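Local coordinates for nisin immunity protein (Lactococcus lactis subsp. lactis, PDB 5XHB) that takes part in the immunity of its producer cell against nisin supplied from outside, at residues 138-144 / 219-225; 194-200 / 211-216. All coordinates share one frame; numbering follows the deposited sequence.

The two contacts join four neighbouring strands of one antiparallel seven-stranded sheet in the Spa1 C-terminal domain. Contact 1 pairs strand 137-145 with strand 218-224, the last of the chain; contact 2 is the hairpin of strands 191-202 and 210-215. Along the chain the hairpin falls between the two halves of contact 1, and strand 218-224 then follows directly and lies beside strand 210-215. The four strands are therefore consecutive in the sheet, with contact centres about 10 Å apart. Since strand 218-224 is fourth of the seven, the C-terminal end of the chain is built into the middle of the sheet. Aromatic rings of the two contacts also meet across the boundary.

Contact 1: residues 138-144 / 219-225; sequences IYSISDT and FKLATKV
Y139 and K224 face each other as a non-hydrogen-bonded pair where strand 137-145 runs antiparallel to 218-224, the last strand of the chain, inside the seven-stranded sheet of the Spa1 C-terminal domain. The two side chains cross at about a right angle: K224 brings CB to 3.6 Å from Y139 CE2 and lays CD over one face of the ring. With CG anti to the backbone N (chi1 166°) and a bend at chi2, the lysine chain is carried back along the backbone of I138. Farther along the ring, Y139 OH bonds to the carbonyl of T208, and the ring itself meets that of F211.

The same side of the sheet carries I141 opposite A222. I141 CG2 lies 3.9 Å from K220 CB, the two side chains crossing nearly at right angles, while I141 also touches W194, Y196 and I215 of the neighbouring hairpin. S140 and T223 form the intervening hydrogen-bonded pair, their side chains on the other face, where a water donates to S140 O and is hydrogen-bonded to T223 OG1. At the strand end V225 N bonds to I138 O, and V225 CG2 packs 3.9 Å from S140 CB.

Toward the corner at D143, D143 and K220 lie side by side and point the same way. The stronger partner of the K220 ammonium is the carboxylate of D218, and D143 adds a long salt bridge, with OD1 of D143 3.5 Å from NZ of K220. S142 ties this end together. Its OG accepts from T144 N, forming an ST turn, and sits between the backbone N and carbonyl carbon (chi1 70°), from where it also donates to L221. L221 O is thus gripped twice, by S142 N at 2.9 Å and S142 OG at 2.7 Å.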
loop_
_atom_site.group_PDB
_atom_site.type_symbol
_atom_site.label_atom_id
_atom_site.label_comp_id
_atom_site.label_asym_id
_atom_site.label_seq_id
_atom_site.Cartn_x
_atom_site.Cartn_y
_atom_site.Cartn_z
ATOM N N ILE A 138 -9.220 7.486 1.449
ATOM C CA ILE A 138 -10.580 6.979 1.291
ATOM C C ILE A 138 -10.717 6.479 -0.129
ATOM O O ILE A 138 -10.235 7.122 -1.060
ATOM C CB ILE A 138 -11.635 8.069 1.595
ATOM C CG1 ILE A 138 -11.410 8.616 3.004
ATOM C CG2 ILE A 138 -13.054 7.515 1.455
ATOM C CD1 ILE A 138 -12.637 9.250 3.632
ATOM N N TYR A 139 -11.346 5.318 -0.288
ATOM C CA TYR A 139 -11.458 4.650 -1.574
ATOM C C TYR A 139 -12.907 4.434 -1.910
ATOM O O TYR A 139 -13.670 3.980 -1.074
ATOM C CB TYR A 139 -10.719 3.301 -1.556
ATOM C CG TYR A 139 -9.234 3.516 -1.437
ATOM C CD1 TYR A 139 -8.656 3.767 -0.205
ATOM C CD2 TYR A 139 -8.419 3.502 -2.572
ATOM C CE1 TYR A 139 -7.301 4.005 -0.088
ATOM C CE2 TYR A 139 -7.056 3.732 -2.471
ATOM C CZ TYR A 139 -6.505 3.985 -1.225
ATOM O OH TYR A 139 -5.157 4.239 -1.101
ATOM N N SER A 140 -13.280 4.749 -3.140
ATOM C CA SER A 140 -14.643 4.532 -3.588
ATOM C C SER A 140 -14.771 3.184 -4.292
ATOM O O SER A 140 -14.019 2.911 -5.223
ATOM C CB SER A 140 -15.069 5.660 -4.527
ATOM O OG SER A 140 -16.349 5.377 -5.050
ATOM N N ILE A 141 -15.711 2.354 -3.829
ATOM C CA ILE A 141 -16.001 1.056 -4.443
ATOM C C ILE A 141 -16.913 1.262 -5.630
ATOM O O ILE A 141 -18.067 1.656 -5.472
ATOM C CB ILE A 141 -16.669 0.093 -3.439
ATOM C CG1 ILE A 141 -15.778 -0.093 -2.207
ATOM C CG2 ILE A 141 -16.980 -1.258 -4.091
ATOM C CD1 ILE A 141 -16.512 -0.785 -1.040
ATOM N N SER A 142 -16.391 1.012 -6.826
ATOM C CA SER A 142 -17.127 1.283 -8.053
ATOM C C SER A 142 -18.034 0.118 -8.443
ATOM O O SER A 142 -18.077 -0.910 -7.761
ATOM C CB SER A 142 -16.149 1.564 -9.193
ATOM O OG SER A 142 -15.477 0.363 -9.539
ATOM N N ASP A 143 -18.739 0.273 -9.560
ATOM C CA ASP A 143 -19.489 -0.834 -10.141
ATOM C C ASP A 143 -18.709 -1.449 -11.312
ATOM O O ASP A 143 -19.292 -2.034 -12.218
ATOM C CB ASP A 143 -20.874 -0.370 -10.605
ATOM C CG ASP A 143 -21.851 -1.533 -10.789
ATOM O OD1 ASP A 143 -21.644 -2.598 -10.166
ATOM O OD2 ASP A 143 -22.827 -1.391 -11.560
ATOM N N THR A 144 -17.384 -1.310 -11.280
ATOM C CA THR A 144 -16.507 -1.920 -12.281
ATOM C C THR A 144 -15.934 -3.225 -11.764
ATOM O O THR A 144 -15.353 -3.258 -10.681
ATOM C CB THR A 144 -15.348 -0.982 -12.651
ATOM O OG1 THR A 144 -15.878 0.209 -13.249
ATOM C CG2 THR A 144 -14.367 -1.671 -13.605
ATOM N N PHE A 219 -15.867 -9.250 -7.620
ATOM C CA PHE A 219 -14.852 -8.311 -7.189
ATOM C C PHE A 219 -15.034 -6.988 -7.905
ATOM O O PHE A 219 -15.127 -6.946 -9.136
ATOM C CB PHE A 219 -13.467 -8.889 -7.439
ATOM C CG PHE A 219 -13.049 -9.890 -6.402
ATOM C CD1 PHE A 219 -12.525 -9.459 -5.186
ATOM C CD2 PHE A 219 -13.193 -11.249 -6.631
ATOM C CE1 PHE A 219 -12.140 -10.382 -4.222
ATOM C CE2 PHE A 219 -12.816 -12.176 -5.667
ATOM C CZ PHE A 219 -12.292 -11.738 -4.459
ATOM N N LYS A 220 -15.101 -5.908 -7.123
ATOM C CA LYS A 220 -15.256 -4.560 -7.664
ATOM C C LYS A 220 -13.990 -3.729 -7.464
ATOM O O LYS A 220 -13.295 -3.879 -6.464
ATOM C CB LYS A 220 -16.429 -3.844 -6.985
ATOM C CG LYS A 220 -17.768 -4.558 -7.128
ATOM C CD LYS A 220 -18.160 -4.719 -8.598
ATOM C CE LYS A 220 -19.664 -5.047 -8.731
ATOM N NZ LYS A 220 -20.027 -5.670 -10.038
ATOM N N LEU A 221 -13.744 -2.807 -8.390
ATOM C CA LEU A 221 -12.591 -1.921 -8.330
ATOM C C LEU A 221 -12.805 -0.782 -7.352
ATOM O O LEU A 221 -13.812 -0.067 -7.433
ATOM C CB LEU A 221 -12.305 -1.367 -9.732
ATOM C CG LEU A 221 -11.362 -0.165 -9.797
ATOM C CD1 LEU A 221 -9.988 -0.592 -9.344
ATOM C CD2 LEU A 221 -11.327 0.422 -11.215
ATOM N N ALA A 222 -11.862 -0.621 -6.425
ATOM C CA ALA A 222 -11.860 0.478 -5.471
ATOM C C ALA A 222 -10.706 1.417 -5.791
ATOM O O ALA A 222 -9.560 0.974 -5.887
ATOM C CB ALA A 222 -11.733 -0.035 -4.038
ATOM N N THR A 223 -10.995 2.708 -5.940
ATOM C CA THR A 223 -9.944 3.670 -6.275
ATOM C C THR A 223 -9.951 4.881 -5.349
ATOM O O THR A 223 -10.983 5.222 -4.783
ATOM C CB THR A 223 -10.076 4.144 -7.731
ATOM O OG1 THR A 223 -11.382 4.685 -7.932
ATOM C CG2 THR A 223 -9.881 2.985 -8.689
ATOM N N LYS A 224 -8.796 5.529 -5.202
ATOM C CA LYS A 224 -8.640 6.606 -4.236
ATOM C C LYS A 224 -9.477 7.807 -4.644
ATOM O O LYS A 224 -9.441 8.234 -5.795
ATOM C CB LYS A 224 -7.165 6.995 -4.086
ATOM C CG LYS A 224 -6.935 8.331 -3.365
ATOM C CD LYS A 224 -7.435 8.319 -1.908
ATOM C CE LYS A 224 -7.909 9.728 -1.438
ATOM N NZ LYS A 224 -8.323 9.851 0.011
ATOM N N VAL A 225 -10.268 8.327 -3.709
ATOM C CA VAL A 225 -11.110 9.489 -3.999
ATOM C C VAL A 225 -10.454 10.769 -3.495
ATOM O O VAL A 225 -10.757 11.244 -2.401
ATOM C CB VAL A 225 -12.524 9.364 -3.378
ATOM C CG1 VAL A 225 -13.591 9.433 -4.465
ATOM C CG2 VAL A 225 -12.666 8.074 -2.592
HETATM O O HOH W 1 -13.873 3.945 -7.749
#

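Contact 2: residues 194-200 / 211-216; sequences WDYGEIH and FAVEIN
A beta hairpin with a bulge joins strand 191-202 to strand 210-215, the register shifting by one residue between the pairs Y196-I215 and I199-V213. At the bulge E214 serves two successive amides: its backbone O accepts from G197 N at 2.8 Å, and its carboxylate OE1 accepts from E198 N through the anti lone pair, nearly straight at 176°. The extended E214 side chain, with CG anti to the backbone N (chi1 -154°), runs alongside that of E198, their carboxylates turned 55° apart.

On the face shared with Y196, I199 and V213, I215 makes a CH-pi contact through CG2 over the five-membered ring of W194, 3.6 Å from the centroid, while its CD1 reaches Y196 CD2, also at 3.6 Å. Beyond this pair, Y196 OH bonds to S129 O. At the far end I199 CG2 packs against F211 CD1, the two side chains crossing at a slant.

The strand ends at I215, and just past it N216 OD1 accepts from D195 N at 2.9 Å. H200 is held at both ring nitrogens: ND1 bonds to G152 O, and NE2 donates within the ring plane to E198 OE1, 2.7 Å away.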
loop_
_atom_site.group_PDB
_atom_site.type_symbol
_atom_site.label_atom_id
_atom_site.label_comp_id
_atom_site.label_asym_id
_atom_site.label_seq_id
_atom_site.Cartn_x
_atom_site.Cartn_y
_atom_site.Cartn_z
ATOM N N TRP A 194 -24.977 -4.671 0.990
ATOM C CA TRP A 194 -23.721 -5.175 0.447
ATOM C C TRP A 194 -23.107 -6.147 1.421
ATOM O O TRP A 194 -23.030 -5.868 2.613
ATOM C CB TRP A 194 -22.730 -4.048 0.180
ATOM C CG TRP A 194 -22.952 -3.315 -1.095
ATOM C CD1 TRP A 194 -24.013 -3.432 -1.962
ATOM C CD2 TRP A 194 -22.063 -2.359 -1.668
ATOM N NE1 TRP A 194 -23.836 -2.572 -3.035
ATOM C CE2 TRP A 194 -22.643 -1.910 -2.876
ATOM C CE3 TRP A 194 -20.835 -1.826 -1.270
ATOM C CZ2 TRP A 194 -22.026 -0.959 -3.694
ATOM C CZ3 TRP A 194 -20.222 -0.882 -2.086
ATOM C CH2 TRP A 194 -20.820 -0.464 -3.287
ATOM N N ASP A 195 -22.670 -7.287 0.901
ATOM C CA ASP A 195 -21.971 -8.268 1.707
ATOM C C ASP A 195 -20.520 -8.236 1.252
ATOM O O ASP A 195 -20.239 -8.486 0.088
ATOM C CB ASP A 195 -22.603 -9.653 1.531
ATOM C CG ASP A 195 -24.101 -9.645 1.856
ATOM O OD1 ASP A 195 -24.468 -9.014 2.866
ATOM O OD2 ASP A 195 -24.908 -10.230 1.099
ATOM N N TYR A 196 -19.616 -7.886 2.159
ATOM C CA TYR A 196 -18.225 -7.596 1.794
ATOM C C TYR A 196 -17.343 -8.796 2.074
ATOM O O TYR A 196 -17.284 -9.279 3.219
ATOM C CB TYR A 196 -17.680 -6.402 2.577
ATOM C CG TYR A 196 -18.489 -5.126 2.499
ATOM C CD1 TYR A 196 -19.742 -5.034 3.096
ATOM C CD2 TYR A 196 -17.966 -3.992 1.894
ATOM C CE1 TYR A 196 -20.479 -3.848 3.053
ATOM C CE2 TYR A 196 -18.704 -2.797 1.841
ATOM C CZ TYR A 196 -19.956 -2.740 2.439
ATOM O OH TYR A 196 -20.696 -1.578 2.402
ATOM N N GLY A 197 -16.640 -9.261 1.049
ATOM C CA GLY A 197 -15.805 -10.440 1.192
ATOM C C GLY A 197 -14.320 -10.117 1.276
ATOM O O GLY A 197 -13.889 -9.323 2.114
ATOM N N GLU A 198 -13.538 -10.736 0.394
ATOM C CA GLU A 198 -12.084 -10.590 0.433
ATOM C C GLU A 198 -11.630 -9.275 -0.176
ATOM O O GLU A 198 -12.337 -8.680 -0.985
ATOM C CB GLU A 198 -11.419 -11.750 -0.306
ATOM C CG GLU A 198 -11.723 -13.091 0.306
ATOM C CD GLU A 198 -11.026 -14.234 -0.406
ATOM O OE1 GLU A 198 -10.461 -14.034 -1.509
ATOM O OE2 GLU A 198 -11.058 -15.347 0.145
ATOM N N ILE A 199 -10.431 -8.849 0.206
ATOM C CA ILE A 199 -9.754 -7.750 -0.473
ATOM C C ILE A 199 -8.482 -8.305 -1.110
ATOM O O ILE A 199 -7.747 -9.068 -0.479
ATOM C CB ILE A 199 -9.428 -6.586 0.490
ATOM C CG1 ILE A 199 -10.733 -5.869 0.858
ATOM C CG2 ILE A 199 -8.481 -5.585 -0.182
ATOM C CD1 ILE A 199 -10.624 -4.957 2.004
ATOM N N HIS A 200 -8.279 -7.977 -2.383
ATOM C CA HIS A 200 -7.080 -8.380 -3.108
ATOM C C HIS A 200 -6.423 -7.178 -3.722
ATOM O O HIS A 200 -7.092 -6.216 -4.100
ATOM C CB HIS A 200 -7.397 -9.363 -4.241
ATOM C CG HIS A 200 -7.810 -10.724 -3.781
ATOM N ND1 HIS A 200 -7.028 -11.840 -3.979
ATOM C CD2 HIS A 200 -8.932 -11.157 -3.154
ATOM C CE1 HIS A 200 -7.651 -12.905 -3.502
ATOM N NE2 HIS A 200 -8.806 -12.516 -2.995
ATOM N N PHE A 211 -7.451 -1.205 -5.236
ATOM C CA PHE A 211 -7.511 -2.608 -4.861
ATOM C C PHE A 211 -8.877 -3.164 -5.211
ATOM O O PHE A 211 -9.750 -2.420 -5.673
ATOM C CB PHE A 211 -7.196 -2.798 -3.376
ATOM C CG PHE A 211 -7.971 -1.881 -2.454
ATOM C CD1 PHE A 211 -9.201 -2.266 -1.942
ATOM C CD2 PHE A 211 -7.453 -0.644 -2.086
ATOM C CE1 PHE A 211 -9.914 -1.421 -1.094
ATOM C CE2 PHE A 211 -8.154 0.206 -1.245
ATOM C CZ PHE A 211 -9.390 -0.183 -0.748
ATOM N N ALA A 212 -9.049 -4.472 -5.033
ATOM C CA ALA A 212 -10.304 -5.124 -5.387
ATOM C C ALA A 212 -11.071 -5.537 -4.136
ATOM O O ALA A 212 -10.491 -6.082 -3.201
ATOM C CB ALA A 212 -10.042 -6.341 -6.266
ATOM N N VAL A 213 -12.367 -5.252 -4.107
ATOM C CA VAL A 213 -13.187 -5.641 -2.961
ATOM C C VAL A 213 -14.311 -6.541 -3.433
ATOM O O VAL A 213 -15.033 -6.193 -4.363
ATOM C CB VAL A 213 -13.799 -4.412 -2.239
ATOM C CG1 VAL A 213 -14.446 -4.851 -0.898
ATOM C CG2 VAL A 213 -12.745 -3.353 -2.019
ATOM N N GLU A 214 -14.451 -7.698 -2.798
ATOM C CA GLU A 214 -15.551 -8.602 -3.077
ATOM C C GLU A 214 -16.850 -8.027 -2.506
ATOM O O GLU A 214 -16.975 -7.847 -1.292
ATOM C CB GLU A 214 -15.253 -9.980 -2.474
ATOM C CG GLU A 214 -15.929 -11.135 -3.161
ATOM C CD GLU A 214 -15.369 -12.481 -2.716
ATOM O OE1 GLU A 214 -14.786 -12.572 -1.601
ATOM O OE2 GLU A 214 -15.521 -13.452 -3.482
ATOM N N ILE A 215 -17.782 -7.685 -3.391
ATOM C CA ILE A 215 -19.096 -7.183 -3.000
ATOM C C ILE A 215 -20.121 -8.167 -3.521
ATOM O O ILE A 215 -20.230 -8.351 -4.732
ATOM C CB ILE A 215 -19.413 -5.793 -3.574
ATOM C CG1 ILE A 215 -18.367 -4.748 -3.149
ATOM C CG2 ILE A 215 -20.814 -5.360 -3.158
ATOM C CD1 ILE A 215 -18.281 -4.534 -1.671
ATOM N N ASN A 216 -20.873 -8.783 -2.619
ATOM C CA ASN A 216 -21.801 -9.846 -3.009
ATOM C C ASN A 216 -21.054 -10.907 -3.821
ATOM O O ASN A 216 -20.120 -11.518 -3.300
ATOM C CB ASN A 216 -22.996 -9.234 -3.740
ATOM C CG ASN A 216 -23.736 -8.242 -2.854
ATOM O OD1 ASN A 216 -23.627 -8.318 -1.630
ATOM N ND2 ASN A 216 -24.448 -7.289 -3.456
#